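Local atomic coordinates of phage-related conserved hypothetical protein, BB2244 (Bordetella bronchiseptica, PDB entry 2BDV), a protein that is of unknown function but belongs to the SOS response associated peptidase (SRAP) family, whose studied relatives crosslink to abasic sites in single-stranded DNA. Residues R4-S9 against G101-K106; Y119-D124 against F200-V205. One frame throughout, in Å; residues are numbered along the deposited sequence.

Contact 1. Residues R4-S9 against G101-K106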
loop_
_atom_site.group_PDB
_atom_site.type_symbol
_atom_site.label_atom_id
_atom_site.label_comp_id
_atom_site.label_asym_id
_atom_site.label_seq_id
_atom_site.Cartn_x
_atom_site.Cartn_y
_atom_site.Cartn_z
ATOM N N ARG A 4 -6.646 -4.943 -2.777
ATOM C CA ARG A 4 -5.962 -5.775 -3.748
ATOM C C ARG A 4 -5.055 -4.893 -4.603
ATOM O O ARG A 4 -5.451 -3.803 -5.013
ATOM C CB ARG A 4 -7.006 -6.456 -4.635
ATOM C CG ARG A 4 -6.566 -7.755 -5.281
ATOM C CD ARG A 4 -6.556 -8.892 -4.262
ATOM N NE ARG A 4 -7.865 -9.115 -3.641
ATOM C CZ ARG A 4 -8.916 -9.666 -4.250
ATOM N NH1 ARG A 4 -10.058 -9.824 -3.592
ATOM N NH2 ARG A 4 -8.829 -10.062 -5.511
ATOM N N ILE A 5 -3.839 -5.355 -4.871
ATOM C CA ILE A 5 -2.919 -4.586 -5.700
ATOM C C ILE A 5 -2.301 -5.486 -6.764
ATOM O O ILE A 5 -2.513 -6.704 -6.775
ATOM C CB ILE A 5 -1.746 -3.978 -4.892
ATOM C CG1 ILE A 5 -0.945 -5.095 -4.236
ATOM C CG2 ILE A 5 -2.266 -2.947 -3.908
ATOM C CD1 ILE A 5 0.364 -4.638 -3.574
ATOM N N ALA A 6 -1.530 -4.873 -7.655
ATOM C CA ALA A 6 -0.856 -5.612 -8.713
ATOM C C ALA A 6 0.618 -5.227 -8.802
ATOM O O ALA A 6 0.957 -4.046 -8.836
ATOM C CB ALA A 6 -1.549 -5.360 -10.061
ATOM N N GLN A 7 1.486 -6.238 -8.808
ATOM C CA GLN A 7 2.929 -6.044 -8.942
ATOM C C GLN A 7 3.366 -6.908 -10.124
ATOM O O GLN A 7 3.743 -8.074 -9.959
ATOM C CB GLN A 7 3.676 -6.474 -7.676
ATOM C CG GLN A 7 3.443 -5.559 -6.476
ATOM C CD GLN A 7 4.307 -5.922 -5.272
ATOM O OE1 GLN A 7 4.615 -7.091 -5.043
ATOM N NE2 GLN A 7 4.684 -4.915 -4.484
ATOM N N LYS A 8 3.306 -6.330 -11.319
ATOM C CA LYS A 8 3.672 -7.049 -12.532
ATOM C C LYS A 8 4.966 -6.623 -13.223
ATOM O O LYS A 8 5.475 -7.346 -14.078
ATOM C CB LYS A 8 2.509 -7.008 -13.520
ATOM C CG LYS A 8 1.740 -5.708 -13.561
ATOM C CD LYS A 8 0.401 -5.932 -14.259
ATOM C CE LYS A 8 -0.298 -4.623 -14.565
ATOM N NZ LYS A 8 -1.589 -4.845 -15.277
ATOM N N SER A 9 5.499 -5.462 -12.861
ATOM C CA SER A 9 6.747 -5.002 -13.459
ATOM C C SER A 9 7.927 -5.714 -12.827
ATOM O O SER A 9 7.823 -6.277 -11.739
ATOM C CB SER A 9 6.934 -3.501 -13.259
ATOM O OG SER A 9 5.974 -2.773 -13.987
ATOM N N GLY A 101 -0.733 -0.973 -10.087
ATOM C CA GLY A 101 -2.118 -0.549 -9.924
ATOM C C GLY A 101 -2.827 -1.290 -8.793
ATOM O O GLY A 101 -2.216 -2.098 -8.087
ATOM N N TRP A 102 -4.117 -1.024 -8.605
ATOM C CA TRP A 102 -4.870 -1.689 -7.548
ATOM C C TRP A 102 -6.312 -1.916 -7.996
ATOM O O TRP A 102 -6.741 -1.401 -9.036
ATOM C CB TRP A 102 -4.821 -0.862 -6.244
ATOM C CG TRP A 102 -5.607 0.436 -6.260
ATOM C CD1 TRP A 102 -6.874 0.630 -5.797
ATOM C CD2 TRP A 102 -5.178 1.699 -6.789
ATOM N NE1 TRP A 102 -7.267 1.933 -6.004
ATOM C CE2 TRP A 102 -6.246 2.614 -6.610
ATOM C CE3 TRP A 102 -3.995 2.152 -7.399
ATOM C CZ2 TRP A 102 -6.171 3.951 -7.016
ATOM C CZ3 TRP A 102 -3.920 3.483 -7.804
ATOM C CH2 TRP A 102 -5.007 4.366 -7.609
ATOM N N TYR A 103 -7.060 -2.696 -7.222
ATOM C CA TYR A 103 -8.438 -2.978 -7.579
ATOM C C TYR A 103 -9.457 -2.457 -6.580
ATOM O O TYR A 103 -9.205 -2.430 -5.381
ATOM C CB TYR A 103 -8.657 -4.480 -7.726
ATOM C CG TYR A 103 -7.694 -5.185 -8.647
ATOM C CD1 TYR A 103 -6.431 -5.580 -8.201
ATOM C CD2 TYR A 103 -8.057 -5.491 -9.954
ATOM C CE1 TYR A 103 -5.559 -6.268 -9.034
ATOM C CE2 TYR A 103 -7.196 -6.175 -10.795
ATOM C CZ TYR A 103 -5.948 -6.563 -10.328
ATOM O OH TYR A 103 -5.103 -7.252 -11.165
ATOM N N GLU A 104 -10.610 -2.048 -7.101
ATOM C CA GLU A 104 -11.735 -1.582 -6.298
ATOM C C GLU A 104 -12.986 -2.188 -6.942
ATOM O O GLU A 104 -13.096 -2.239 -8.164
ATOM C CB GLU A 104 -11.851 -0.054 -6.319
ATOM C CG GLU A 104 -10.687 0.683 -5.686
ATOM C CD GLU A 104 -10.842 2.181 -5.781
ATOM O OE1 GLU A 104 -9.884 2.909 -5.446
ATOM O OE2 GLU A 104 -11.929 2.632 -6.191
ATOM N N TRP A 105 -13.919 -2.643 -6.117
ATOM C CA TRP A 105 -15.150 -3.238 -6.608
ATOM C C TRP A 105 -16.299 -2.234 -6.541
ATOM O O TRP A 105 -16.559 -1.619 -5.500
ATOM C CB TRP A 105 -15.484 -4.485 -5.789
ATOM C CG TRP A 105 -14.597 -5.656 -6.103
ATOM C CD1 TRP A 105 -14.935 -6.788 -6.807
ATOM C CD2 TRP A 105 -13.221 -5.808 -5.744
ATOM N NE1 TRP A 105 -13.853 -7.631 -6.904
ATOM C CE2 TRP A 105 -12.788 -7.056 -6.260
ATOM C CE3 TRP A 105 -12.307 -5.012 -5.035
ATOM C CZ2 TRP A 105 -11.481 -7.525 -6.088
ATOM C CZ3 TRP A 105 -11.000 -5.483 -4.865
ATOM C CH2 TRP A 105 -10.605 -6.729 -5.391
ATOM N N LYS A 106 -16.978 -2.071 -7.668
ATOM C CA LYS A 106 -18.090 -1.142 -7.773
ATOM C C LYS A 106 -19.403 -1.872 -7.527
ATOM O O LYS A 106 -19.788 -2.749 -8.292
ATOM C CB LYS A 106 -18.095 -0.510 -9.166
ATOM C CG LYS A 106 -19.168 0.540 -9.394
ATOM C CD LYS A 106 -18.977 1.734 -8.475
ATOM C CE LYS A 106 -19.897 2.892 -8.856
ATOM N NZ LYS A 106 -19.609 3.436 -10.218
#

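Contact 2. Residues Y119-D124 against F200-V205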
loop_
_atom_site.group_PDB
_atom_site.type_symbol
_atom_site.label_atom_id
_atom_site.label_comp_id
_atom_site.label_asym_id
_atom_site.label_seq_id
_atom_site.Cartn_x
_atom_site.Cartn_y
_atom_site.Cartn_z
ATOM N N TYR A 119 -12.753 -3.250 -10.794
ATOM C CA TYR A 119 -12.067 -2.328 -11.700
ATOM C C TYR A 119 -10.569 -2.337 -11.404
ATOM O O TYR A 119 -10.152 -2.581 -10.266
ATOM C CB TYR A 119 -12.584 -0.888 -11.526
ATOM C CG TYR A 119 -13.903 -0.603 -12.199
ATOM C CD1 TYR A 119 -15.107 -0.983 -11.605
ATOM C CD2 TYR A 119 -13.949 -0.001 -13.454
ATOM C CE1 TYR A 119 -16.326 -0.778 -12.246
ATOM C CE2 TYR A 119 -15.163 0.210 -14.105
ATOM C CZ TYR A 119 -16.348 -0.185 -13.497
ATOM O OH TYR A 119 -17.549 -0.015 -14.155
ATOM N N TYR A 120 -9.756 -2.087 -12.424
ATOM C CA TYR A 120 -8.307 -2.023 -12.235
ATOM C C TYR A 120 -7.905 -0.556 -12.465
ATOM O O TYR A 120 -8.245 0.015 -13.497
ATOM C CB TYR A 120 -7.576 -2.933 -13.241
ATOM C CG TYR A 120 -6.064 -2.821 -13.161
ATOM C CD1 TYR A 120 -5.389 -3.151 -11.990
ATOM C CD2 TYR A 120 -5.315 -2.372 -14.246
ATOM C CE1 TYR A 120 -4.016 -3.038 -11.894
ATOM C CE2 TYR A 120 -3.927 -2.252 -14.166
ATOM C CZ TYR A 120 -3.283 -2.591 -12.979
ATOM O OH TYR A 120 -1.911 -2.494 -12.860
ATOM N N ILE A 121 -7.212 0.043 -11.494
ATOM C CA ILE A 121 -6.772 1.445 -11.567
ATOM C C ILE A 121 -5.253 1.506 -11.676
ATOM O O ILE A 121 -4.555 0.777 -10.976
ATOM C CB ILE A 121 -7.151 2.274 -10.287
ATOM C CG1 ILE A 121 -8.649 2.220 -10.012
ATOM C CG2 ILE A 121 -6.800 3.732 -10.486
ATOM C CD1 ILE A 121 -9.113 0.975 -9.348
ATOM N N HIS A 122 -4.733 2.376 -12.539
ATOM C CA HIS A 122 -3.280 2.488 -12.688
ATOM C C HIS A 122 -2.830 3.857 -13.196
ATOM O O HIS A 122 -3.646 4.720 -13.519
ATOM C CB HIS A 122 -2.780 1.401 -13.640
ATOM C CG HIS A 122 -3.215 1.609 -15.055
ATOM N ND1 HIS A 122 -2.639 2.552 -15.878
ATOM C CD2 HIS A 122 -4.218 1.048 -15.770
ATOM C CE1 HIS A 122 -3.270 2.565 -17.038
ATOM N NE2 HIS A 122 -4.232 1.662 -16.998
ATOM N N GLY A 123 -1.516 4.039 -13.250
ATOM C CA GLY A 123 -0.943 5.280 -13.731
ATOM C C GLY A 123 -0.133 5.003 -14.990
ATOM O O GLY A 123 -0.324 3.977 -15.638
ATOM N N ASP A 124 0.772 5.920 -15.329
ATOM C CA ASP A 124 1.616 5.795 -16.509
ATOM C C ASP A 124 2.943 5.123 -16.166
ATOM O O ASP A 124 3.794 4.928 -17.029
ATOM C CB ASP A 124 1.861 7.179 -17.109
ATOM C CG ASP A 124 0.576 7.830 -17.600
ATOM O OD1 ASP A 124 0.472 9.077 -17.568
ATOM O OD2 ASP A 124 -0.333 7.089 -18.030
ATOM N N PHE A 200 -4.381 8.944 -12.916
ATOM C CA PHE A 200 -4.771 7.547 -13.080
ATOM C C PHE A 200 -5.912 7.339 -14.074
ATOM O O PHE A 200 -6.740 8.221 -14.293
ATOM C CB PHE A 200 -5.224 6.955 -11.739
ATOM C CG PHE A 200 -4.309 7.255 -10.596
ATOM C CD1 PHE A 200 -4.593 8.293 -9.711
ATOM C CD2 PHE A 200 -3.164 6.499 -10.395
ATOM C CE1 PHE A 200 -3.745 8.571 -8.644
ATOM C CE2 PHE A 200 -2.309 6.770 -9.335
ATOM C CZ PHE A 200 -2.597 7.806 -8.453
ATOM N N SER A 201 -5.946 6.152 -14.663
ATOM C CA SER A 201 -7.003 5.764 -15.581
ATOM C C SER A 201 -7.412 4.383 -15.066
ATOM O O SER A 201 -6.681 3.779 -14.279
ATOM C CB SER A 201 -6.488 5.681 -17.026
ATOM O OG SER A 201 -5.478 4.699 -17.169
ATOM N N TRP A 202 -8.571 3.881 -15.483
ATOM C CA TRP A 202 -9.015 2.571 -15.018
ATOM C C TRP A 202 -10.017 1.932 -15.952
ATOM O O TRP A 202 -10.636 2.610 -16.766
ATOM C CB TRP A 202 -9.626 2.693 -13.618
ATOM C CG TRP A 202 -10.716 3.706 -13.532
ATOM C CD1 TRP A 202 -12.033 3.533 -13.857
ATOM C CD2 TRP A 202 -10.578 5.069 -13.127
ATOM N NE1 TRP A 202 -12.722 4.709 -13.677
ATOM C CE2 TRP A 202 -11.851 5.669 -13.229
ATOM C CE3 TRP A 202 -9.497 5.847 -12.686
ATOM C CZ2 TRP A 202 -12.077 7.014 -12.909
ATOM C CZ3 TRP A 202 -9.717 7.187 -12.368
ATOM C CH2 TRP A 202 -10.998 7.755 -12.481
ATOM N N TYR A 203 -10.163 0.617 -15.841
ATOM C CA TYR A 203 -11.115 -0.100 -16.674
ATOM C C TYR A 203 -11.697 -1.288 -15.909
ATOM O O TYR A 203 -11.114 -1.756 -14.926
ATOM C CB TYR A 203 -10.449 -0.577 -17.976
ATOM C CG TYR A 203 -9.190 -1.399 -17.785
ATOM C CD1 TYR A 203 -7.927 -0.793 -17.767
ATOM C CD2 TYR A 203 -9.263 -2.772 -17.591
ATOM C CE1 TYR A 203 -6.772 -1.543 -17.559
ATOM C CE2 TYR A 203 -8.120 -3.531 -17.379
ATOM C CZ TYR A 203 -6.880 -2.919 -17.363
ATOM O OH TYR A 203 -5.750 -3.678 -17.145
ATOM N N PRO A 204 -12.871 -1.783 -16.340
ATOM C CA PRO A 204 -13.466 -2.922 -15.643
ATOM C C PRO A 204 -12.756 -4.203 -16.055
ATOM O O PRO A 204 -12.547 -4.442 -17.248
ATOM C CB PRO A 204 -14.919 -2.882 -16.108
ATOM C CG PRO A 204 -14.787 -2.406 -17.530
ATOM C CD PRO A 204 -13.745 -1.307 -17.430
ATOM N N VAL A 205 -12.359 -5.013 -15.079
ATOM C CA VAL A 205 -11.693 -6.267 -15.396
ATOM C C VAL A 205 -12.792 -7.266 -15.733
ATOM O O VAL A 205 -13.773 -7.390 -15.003
ATOM C CB VAL A 205 -10.841 -6.776 -14.208
ATOM C CG1 VAL A 205 -11.658 -6.775 -12.958
ATOM C CG2 VAL A 205 -10.316 -8.177 -14.507
#

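Contact 1. Residues R4-S9 against G101-K106
Ile5 and Trp102 form a non-hydrogen-bonded pair where the short strand 5-7 runs antiparallel to strand 101-106, at 155°, with their CA atoms 4.0 Å apart. This pairing adds an outermost strand to the four-stranded antiparallel sheet of the SRAP domain, alongside the strand that carries the Gly-Trp-Tyr-Glu-Trp sequence. Two backbone hydrogen bonds bracket the pair: Tyr103 N gives to Arg4 O at 2.9 Å, and Ala6 N gives to Gly101 O, also at 2.9 Å. Beside them, Ile5 CG2 reaches Trp102 CB at 4.0 Å, the two side chains crossing at about a right angle.

Arg4 makes the broadest contact. Its CG lies against Tyr103 CD1 at 3.6 Å, and the chain then bends at chi2 and chi3 toward the guanidinium, which meets Trp105. There CH2 of the indole sits over the centre of one guanidinium face, with Arg4 CZ 3.6 Å from Trp105 CH2. The two planes are 54° apart, so the groups are tilted and not stacked. Polar bonds hold both partners: Arg4 NH2 gives to Val209 O and Asn35 OD1, and Trp105 NE1 gives to Gly210 O, which ties both ends of the packing to the 209-210 backbone. The Tyr103 ring meets Ile5 O at its edge, in plane, at 3.8 Å from CE1, while Ala6 CB approaches the ring obliquely. The hydroxyl of Tyr103 is bonded to Tyr34 O.

Trp102 CG lies between the backbone N and the carbonyl carbon (chi1 70°), and the indole leads away from strand 5-7 toward Glu104. The Glu104 carboxylate also receives the backbone N-H groups of Met158, Val159 and Asp160. Trp102 NE1 gives a nearly straight bond of 2.8 Å to Glu104 OE1, which lies in the indole plane.

Contact 2. Residues Y119-D124 against F200-V205
Tyr120 has CG anti to its backbone N (chi1 175°), while Tyr203 has CG between N and the carbonyl carbon (chi1 54°), and across the strands the two side chains lie side by side, pointing the same way. Their rings are oblique, with planes at 62°. Tyr203 OH comes 3.2 Å from Tyr120 CD2, and Tyr120 CB sits over the rim of one Tyr203 face. A weak hydrogen bond joins the Tyr203 hydroxyl to Tyr34 OH.

These side chains ride on an antiparallel pairing in which 201-204 is an outermost strand of the sheet. Reciprocal backbone bonds link Tyr120 with Tyr203 and His122 with Ser201. On the other face, Pro204 CB rests over the Tyr119 ring in a CH-pi contact, 4.1 Å from its centroid. Next to it Ile121 CG1 packs on Trp202 CB at 3.8 Å, and Ile121 CG2 touches Phe200 CB at 3.8 Å.

His122 folds its imidazole back over the neighbouring strand, Ser201 O standing above the rim of one ring face and Ser201 OG lying 3.1 Å from His122 CE1. His122 ND1 gives a 2.7 Å hydrogen bond to Gly123 O, close to the ring plane. That bond limits the rotation of the imidazole and makes ND1 a donor, so this nitrogen probably carries a proton.

How the contacts relate
Contacts 1 and 2 occupy the two margins of one antiparallel sheet, their centres 8 Å apart. Consecutive strands 101-107 and 116-123 form its middle, joined by probable hydrogen bonds from Tyr119 N to Glu104 O at 2.8 Å and from Ile121 N to Trp102 O at 2.9 Å. Rings carry the connection onto both faces: Phe200 meets Trp102 edge-to-face, and Tyr120 meets Tyr103. Tyr34, which touches both contacts, also sets its ring against that of Tyr120. Lys8 CE packs 3.2 Å from Tyr120 OH. In SRAP relatives the active site pairs the N-terminal cysteine with a glutamate of the matching strand, and Glu104 of contact 1 is probably its counterpart.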